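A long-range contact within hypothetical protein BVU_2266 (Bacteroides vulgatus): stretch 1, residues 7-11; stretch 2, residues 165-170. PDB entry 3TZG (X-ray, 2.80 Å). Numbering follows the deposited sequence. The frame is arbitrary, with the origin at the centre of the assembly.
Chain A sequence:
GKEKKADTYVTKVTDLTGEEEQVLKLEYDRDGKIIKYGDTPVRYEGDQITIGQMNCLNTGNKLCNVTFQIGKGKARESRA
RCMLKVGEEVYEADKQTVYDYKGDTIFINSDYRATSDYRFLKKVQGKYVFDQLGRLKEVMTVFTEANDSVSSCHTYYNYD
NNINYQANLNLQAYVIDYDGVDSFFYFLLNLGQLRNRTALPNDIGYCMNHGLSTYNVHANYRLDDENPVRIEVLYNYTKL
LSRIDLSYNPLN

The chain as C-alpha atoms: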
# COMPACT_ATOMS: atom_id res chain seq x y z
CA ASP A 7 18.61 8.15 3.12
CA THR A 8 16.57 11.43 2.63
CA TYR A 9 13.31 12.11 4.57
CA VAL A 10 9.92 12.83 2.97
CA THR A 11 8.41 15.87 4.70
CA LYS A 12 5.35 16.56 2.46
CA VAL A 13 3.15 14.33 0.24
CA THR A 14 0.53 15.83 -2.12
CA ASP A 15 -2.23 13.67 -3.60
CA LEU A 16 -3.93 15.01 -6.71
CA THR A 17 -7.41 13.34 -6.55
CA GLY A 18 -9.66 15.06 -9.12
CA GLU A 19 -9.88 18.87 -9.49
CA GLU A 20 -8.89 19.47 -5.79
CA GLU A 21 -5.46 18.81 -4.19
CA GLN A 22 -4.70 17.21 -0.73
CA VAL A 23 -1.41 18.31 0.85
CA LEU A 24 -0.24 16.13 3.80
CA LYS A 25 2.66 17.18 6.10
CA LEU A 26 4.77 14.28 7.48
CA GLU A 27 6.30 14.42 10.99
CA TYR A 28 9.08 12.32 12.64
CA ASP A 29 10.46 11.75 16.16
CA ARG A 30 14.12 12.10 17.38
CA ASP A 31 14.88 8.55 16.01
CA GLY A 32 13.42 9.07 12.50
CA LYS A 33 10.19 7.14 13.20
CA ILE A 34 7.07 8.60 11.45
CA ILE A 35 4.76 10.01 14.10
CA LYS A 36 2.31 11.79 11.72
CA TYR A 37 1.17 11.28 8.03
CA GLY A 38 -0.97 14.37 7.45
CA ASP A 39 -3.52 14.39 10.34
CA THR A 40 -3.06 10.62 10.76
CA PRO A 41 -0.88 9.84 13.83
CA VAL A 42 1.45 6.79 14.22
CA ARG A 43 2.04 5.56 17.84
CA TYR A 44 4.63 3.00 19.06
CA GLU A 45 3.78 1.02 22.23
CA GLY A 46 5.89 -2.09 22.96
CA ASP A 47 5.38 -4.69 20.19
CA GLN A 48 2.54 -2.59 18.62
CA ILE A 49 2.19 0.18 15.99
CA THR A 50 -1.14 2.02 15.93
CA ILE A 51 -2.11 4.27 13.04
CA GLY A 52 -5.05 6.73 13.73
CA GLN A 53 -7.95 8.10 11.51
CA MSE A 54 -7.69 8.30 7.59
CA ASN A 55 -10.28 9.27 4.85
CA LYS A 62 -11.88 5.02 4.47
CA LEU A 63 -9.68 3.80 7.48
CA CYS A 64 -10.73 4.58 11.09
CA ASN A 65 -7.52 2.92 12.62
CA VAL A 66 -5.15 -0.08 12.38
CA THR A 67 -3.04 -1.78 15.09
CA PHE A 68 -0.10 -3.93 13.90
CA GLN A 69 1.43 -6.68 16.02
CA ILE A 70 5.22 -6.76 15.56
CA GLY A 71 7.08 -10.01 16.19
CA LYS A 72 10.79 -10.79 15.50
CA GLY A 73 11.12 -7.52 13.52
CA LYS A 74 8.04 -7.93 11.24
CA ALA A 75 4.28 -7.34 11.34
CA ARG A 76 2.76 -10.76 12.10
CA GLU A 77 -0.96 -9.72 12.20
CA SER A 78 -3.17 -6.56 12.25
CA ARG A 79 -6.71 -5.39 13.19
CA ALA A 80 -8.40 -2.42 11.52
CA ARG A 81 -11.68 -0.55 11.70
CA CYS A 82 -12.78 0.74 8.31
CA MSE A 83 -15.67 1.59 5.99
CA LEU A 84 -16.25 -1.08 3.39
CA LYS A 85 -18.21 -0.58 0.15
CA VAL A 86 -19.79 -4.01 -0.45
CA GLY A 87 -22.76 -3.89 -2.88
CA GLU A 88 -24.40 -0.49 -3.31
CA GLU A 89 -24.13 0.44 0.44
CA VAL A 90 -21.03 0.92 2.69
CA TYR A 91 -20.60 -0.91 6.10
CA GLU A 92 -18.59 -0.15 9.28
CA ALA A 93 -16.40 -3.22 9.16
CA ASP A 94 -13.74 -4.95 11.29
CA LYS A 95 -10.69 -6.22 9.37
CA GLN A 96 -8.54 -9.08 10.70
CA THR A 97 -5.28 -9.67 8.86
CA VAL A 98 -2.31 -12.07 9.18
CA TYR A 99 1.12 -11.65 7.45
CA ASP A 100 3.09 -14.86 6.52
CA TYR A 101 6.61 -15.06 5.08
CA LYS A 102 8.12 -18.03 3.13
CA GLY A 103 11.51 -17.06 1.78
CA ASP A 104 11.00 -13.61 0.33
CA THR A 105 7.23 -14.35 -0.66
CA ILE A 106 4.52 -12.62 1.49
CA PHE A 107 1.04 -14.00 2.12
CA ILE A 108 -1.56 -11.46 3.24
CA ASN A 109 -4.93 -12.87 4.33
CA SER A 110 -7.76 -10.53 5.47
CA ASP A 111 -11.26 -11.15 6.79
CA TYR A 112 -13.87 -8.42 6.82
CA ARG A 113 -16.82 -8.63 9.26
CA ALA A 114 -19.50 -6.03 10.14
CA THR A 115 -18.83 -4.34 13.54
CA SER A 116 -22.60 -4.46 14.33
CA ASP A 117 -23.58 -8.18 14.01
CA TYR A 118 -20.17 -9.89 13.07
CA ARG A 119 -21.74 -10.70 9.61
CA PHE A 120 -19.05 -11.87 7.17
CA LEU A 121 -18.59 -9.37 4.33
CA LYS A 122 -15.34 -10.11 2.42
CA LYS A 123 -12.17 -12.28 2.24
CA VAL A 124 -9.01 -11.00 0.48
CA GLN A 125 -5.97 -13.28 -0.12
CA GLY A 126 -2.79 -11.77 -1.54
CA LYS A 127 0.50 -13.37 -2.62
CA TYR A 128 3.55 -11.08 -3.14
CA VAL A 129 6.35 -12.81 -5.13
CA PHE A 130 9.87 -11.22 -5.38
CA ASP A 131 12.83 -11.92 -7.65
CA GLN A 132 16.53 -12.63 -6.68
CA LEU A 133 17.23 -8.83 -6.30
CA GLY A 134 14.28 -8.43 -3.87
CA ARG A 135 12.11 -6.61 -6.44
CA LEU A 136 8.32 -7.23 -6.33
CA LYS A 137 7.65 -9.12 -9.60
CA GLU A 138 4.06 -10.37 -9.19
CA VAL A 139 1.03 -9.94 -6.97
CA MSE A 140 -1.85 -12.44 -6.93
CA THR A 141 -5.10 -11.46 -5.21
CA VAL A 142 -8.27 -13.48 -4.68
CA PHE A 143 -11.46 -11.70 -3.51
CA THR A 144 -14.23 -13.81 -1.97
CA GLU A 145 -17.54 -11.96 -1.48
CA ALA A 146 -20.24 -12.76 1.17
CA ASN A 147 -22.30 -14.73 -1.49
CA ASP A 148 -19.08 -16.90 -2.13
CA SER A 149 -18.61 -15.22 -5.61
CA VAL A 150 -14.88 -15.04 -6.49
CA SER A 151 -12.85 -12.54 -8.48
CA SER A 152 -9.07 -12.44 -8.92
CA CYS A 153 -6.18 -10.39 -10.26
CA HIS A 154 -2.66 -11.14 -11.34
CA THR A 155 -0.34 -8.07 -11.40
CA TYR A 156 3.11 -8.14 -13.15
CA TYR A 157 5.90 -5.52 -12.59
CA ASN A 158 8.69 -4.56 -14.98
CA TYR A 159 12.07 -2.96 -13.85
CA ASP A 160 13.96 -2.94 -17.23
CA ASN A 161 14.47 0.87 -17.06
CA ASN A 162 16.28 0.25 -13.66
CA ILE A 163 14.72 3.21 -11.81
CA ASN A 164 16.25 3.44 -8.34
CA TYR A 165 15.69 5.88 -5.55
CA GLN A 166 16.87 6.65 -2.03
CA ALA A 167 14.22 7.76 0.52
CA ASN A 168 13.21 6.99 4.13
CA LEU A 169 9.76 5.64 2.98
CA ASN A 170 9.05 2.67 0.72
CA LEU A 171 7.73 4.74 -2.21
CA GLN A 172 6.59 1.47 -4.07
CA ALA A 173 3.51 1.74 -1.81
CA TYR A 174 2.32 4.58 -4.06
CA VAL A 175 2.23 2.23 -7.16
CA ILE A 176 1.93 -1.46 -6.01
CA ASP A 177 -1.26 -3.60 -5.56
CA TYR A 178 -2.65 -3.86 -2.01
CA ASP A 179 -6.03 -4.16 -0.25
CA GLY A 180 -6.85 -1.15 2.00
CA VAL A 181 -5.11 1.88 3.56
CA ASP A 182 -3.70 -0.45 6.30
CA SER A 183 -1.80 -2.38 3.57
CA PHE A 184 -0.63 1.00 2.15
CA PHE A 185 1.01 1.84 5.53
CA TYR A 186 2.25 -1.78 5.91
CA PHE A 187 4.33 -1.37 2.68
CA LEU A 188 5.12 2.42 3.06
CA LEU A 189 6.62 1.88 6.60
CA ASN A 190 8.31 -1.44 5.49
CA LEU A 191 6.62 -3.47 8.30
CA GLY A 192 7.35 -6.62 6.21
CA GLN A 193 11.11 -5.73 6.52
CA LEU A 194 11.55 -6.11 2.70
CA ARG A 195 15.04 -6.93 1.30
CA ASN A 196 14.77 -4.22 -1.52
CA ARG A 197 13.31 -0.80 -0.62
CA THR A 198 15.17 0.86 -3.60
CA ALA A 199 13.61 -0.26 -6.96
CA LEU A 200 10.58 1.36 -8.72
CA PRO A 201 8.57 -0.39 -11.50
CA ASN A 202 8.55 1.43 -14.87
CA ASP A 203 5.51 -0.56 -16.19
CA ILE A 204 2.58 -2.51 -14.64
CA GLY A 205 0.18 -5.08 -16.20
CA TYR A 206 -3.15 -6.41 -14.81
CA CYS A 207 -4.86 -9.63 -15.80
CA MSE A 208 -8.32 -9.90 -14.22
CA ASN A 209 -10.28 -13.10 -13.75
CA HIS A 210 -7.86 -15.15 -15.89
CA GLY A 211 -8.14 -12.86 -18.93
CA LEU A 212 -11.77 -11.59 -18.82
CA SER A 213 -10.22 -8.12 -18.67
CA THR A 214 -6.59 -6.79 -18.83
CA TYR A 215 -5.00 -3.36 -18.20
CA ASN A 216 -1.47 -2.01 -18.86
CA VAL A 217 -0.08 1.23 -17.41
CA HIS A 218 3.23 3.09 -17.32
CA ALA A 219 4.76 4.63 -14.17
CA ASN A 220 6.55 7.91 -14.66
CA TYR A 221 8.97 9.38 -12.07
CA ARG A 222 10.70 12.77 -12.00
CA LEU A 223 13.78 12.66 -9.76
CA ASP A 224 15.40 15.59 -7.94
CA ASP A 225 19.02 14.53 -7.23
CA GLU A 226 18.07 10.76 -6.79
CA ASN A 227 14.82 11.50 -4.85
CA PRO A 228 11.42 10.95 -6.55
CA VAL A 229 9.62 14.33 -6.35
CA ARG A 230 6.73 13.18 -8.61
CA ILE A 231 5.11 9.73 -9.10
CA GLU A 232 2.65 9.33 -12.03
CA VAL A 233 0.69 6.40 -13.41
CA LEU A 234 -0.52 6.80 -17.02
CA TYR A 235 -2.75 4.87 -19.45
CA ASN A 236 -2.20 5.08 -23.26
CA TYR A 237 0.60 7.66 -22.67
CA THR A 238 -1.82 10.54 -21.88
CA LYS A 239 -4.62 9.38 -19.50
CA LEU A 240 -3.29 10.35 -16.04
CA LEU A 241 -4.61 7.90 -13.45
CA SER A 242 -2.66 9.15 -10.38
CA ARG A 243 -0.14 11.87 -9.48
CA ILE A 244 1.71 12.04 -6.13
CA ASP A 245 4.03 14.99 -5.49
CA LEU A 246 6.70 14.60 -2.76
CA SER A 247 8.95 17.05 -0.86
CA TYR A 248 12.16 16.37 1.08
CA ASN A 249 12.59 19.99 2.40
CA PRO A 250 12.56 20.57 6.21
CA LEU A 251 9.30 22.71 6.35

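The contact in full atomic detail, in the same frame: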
# COMPACT_ATOMS: atom_id res chain seq x y z
N ASP A 7 20.03 8.53 3.04
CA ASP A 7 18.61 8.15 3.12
C ASP A 7 17.80 9.41 3.50
O ASP A 7 17.70 9.74 4.68
CB ASP A 7 18.42 6.99 4.14
CG ASP A 7 17.32 5.98 3.84
OD1 ASP A 7 17.43 5.26 2.82
OD2 ASP A 7 16.41 5.81 4.69
N THR A 8 17.28 10.14 2.48
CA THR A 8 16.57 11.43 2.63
C THR A 8 15.14 11.24 3.11
O THR A 8 14.48 10.29 2.69
CB THR A 8 16.57 12.19 1.31
OG1 THR A 8 17.66 11.76 0.50
CG2 THR A 8 16.60 13.71 1.51
N TYR A 9 14.64 12.19 3.94
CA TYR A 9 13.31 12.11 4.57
C TYR A 9 12.22 12.90 3.82
O TYR A 9 12.41 14.05 3.45
CB TYR A 9 13.40 12.61 6.02
CG TYR A 9 13.91 11.55 6.98
CD1 TYR A 9 15.17 10.98 6.81
CD2 TYR A 9 13.15 11.14 8.07
CE1 TYR A 9 15.63 9.99 7.67
CE2 TYR A 9 13.61 10.17 8.95
CZ TYR A 9 14.86 9.59 8.75
OH TYR A 9 15.34 8.63 9.61
N VAL A 10 11.08 12.25 3.63
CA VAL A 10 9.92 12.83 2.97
C VAL A 10 9.19 13.65 4.01
O VAL A 10 8.76 13.11 5.04
CB VAL A 10 8.98 11.76 2.29
CG1 VAL A 10 7.81 12.42 1.57
CG2 VAL A 10 9.76 10.88 1.33
N THR A 11 9.03 14.95 3.75
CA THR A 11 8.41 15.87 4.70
C THR A 11 6.99 16.30 4.27
O THR A 11 6.23 16.79 5.11
CB THR A 11 9.29 17.11 4.85
OG1 THR A 11 9.40 17.78 3.58
CG2 THR A 11 10.67 16.77 5.39
N TYR A 165 15.82 4.70 -6.37
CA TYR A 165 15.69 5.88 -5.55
C TYR A 165 16.28 5.62 -4.18
O TYR A 165 16.54 4.46 -3.81
CB TYR A 165 14.21 6.29 -5.44
CG TYR A 165 13.38 5.42 -4.50
CD1 TYR A 165 12.88 4.19 -4.92
CD2 TYR A 165 13.10 5.84 -3.21
CE1 TYR A 165 12.15 3.38 -4.06
CE2 TYR A 165 12.37 5.03 -2.34
CZ TYR A 165 11.89 3.80 -2.77
OH TYR A 165 11.14 3.00 -1.95
N GLN A 166 16.43 6.69 -3.41
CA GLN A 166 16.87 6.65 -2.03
C GLN A 166 15.97 7.59 -1.24
O GLN A 166 15.93 8.78 -1.55
CB GLN A 166 18.34 7.01 -1.90
CG GLN A 166 19.06 6.32 -0.73
CD GLN A 166 19.48 4.90 -1.03
OE1 GLN A 166 19.00 3.95 -0.39
NE2 GLN A 166 20.39 4.71 -1.98
N ALA A 167 15.15 7.02 -0.34
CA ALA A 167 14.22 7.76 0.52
C ALA A 167 14.00 6.96 1.79
O ALA A 167 14.30 5.77 1.84
CB ALA A 167 12.92 8.02 -0.20
N ASN A 168 13.49 7.62 2.84
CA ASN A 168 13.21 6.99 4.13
C ASN A 168 11.97 6.07 4.04
O ASN A 168 11.92 5.05 4.72
CB ASN A 168 13.00 8.06 5.20
CG ASN A 168 11.73 8.86 5.07
OD1 ASN A 168 11.47 9.52 4.06
ND2 ASN A 168 10.88 8.79 6.07
N LEU A 169 10.98 6.41 3.18
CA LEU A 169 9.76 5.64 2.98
C LEU A 169 9.92 4.67 1.84
O LEU A 169 10.79 4.86 0.98
CB LEU A 169 8.56 6.56 2.70
CG LEU A 169 8.22 7.69 3.67
CD1 LEU A 169 7.09 8.50 3.14
CD2 LEU A 169 7.89 7.17 5.08
N ASN A 170 9.06 3.63 1.81
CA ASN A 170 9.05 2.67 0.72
C ASN A 170 8.04 3.20 -0.28
O ASN A 170 6.84 2.90 -0.19
CB ASN A 170 8.75 1.24 1.19
CG ASN A 170 8.75 0.22 0.09
OD1 ASN A 170 9.31 0.44 -1.00
ND2 ASN A 170 8.15 -0.92 0.34
O HOH W 1 18.76 9.92 -0.69

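A single asparagine does most of the work in this contact: Asn168 holds stretch 1 through its backbone, its side-chain amide oxygen and its CB, while neither stretch forms a regular helix or strand. Of the residues in the two stretches it has the largest area covered by the other stretch, 91 Å², within a total of 393 Å² summed over both sides.

Two hydrogen bonds define the pairing. Asn168 N donates to Thr8 O at 2.9 Å with an N-H...O angle of 133°, and Val10 N donates to Asn168 OD1 at 2.8 Å with a straighter angle of 156°. The second bond has a side-chain carbonyl in the place a backbone carbonyl would take in a sheet. The p rotamer of Asn168 (chi1 70°) makes this possible: its CA-to-CB bond runs sideways to stretch 1, yet the end of the side chain comes nearer, setting OD1 before the Val10 amide. The short side chain of asparagine thus supplies an acceptor close to its own backbone donor. Its ND2 is hydrogen-bonded elsewhere in the structure.

The backbones approach closely at this point, with Thr8 CA and Ala167 CA 4.8 Å apart. Thr8 O also receives a CA-H...O contact from Ala167 CA, at 3.3 Å with an angle at H of 135°, so the carbonyl meets two successive residues of stretch 2.

The same asparagine packs against Tyr9. Asn168 CB lies 3.9 Å from the centroid of the Tyr9 ring and only 8° off the ring normal, which places it over the face as a CH-pi contact. The tyrosine CA-to-CB bond points away overall, but with chi1 at -81° (m) and chi2 at 60° the flat ring is presented to the asparagine.

Val10 gives the contact its apolar side. It is buried, its CA-to-CB bond points toward stretch 2, and Val10 CB lies 3.9 Å from CD1 of Leu169, also buried. Leucine suits this position because its CA-to-CB bond runs sideways while its branched end reaches nearer to the valine.

Towards Asp7 the contact is looser and more exposed. Asp7 OD1 lies 3.3 Å from Ala167 O, but both are acceptors, so no hydrogen bond forms between them. A water bridges nearby: its oxygen is 2.5 Å from Thr8 OG1, and it donates a weak hydrogen bond to Gln166 O at 3.2 Å, spanning a direct OG1-to-O separation of 4.0 Å between those residues.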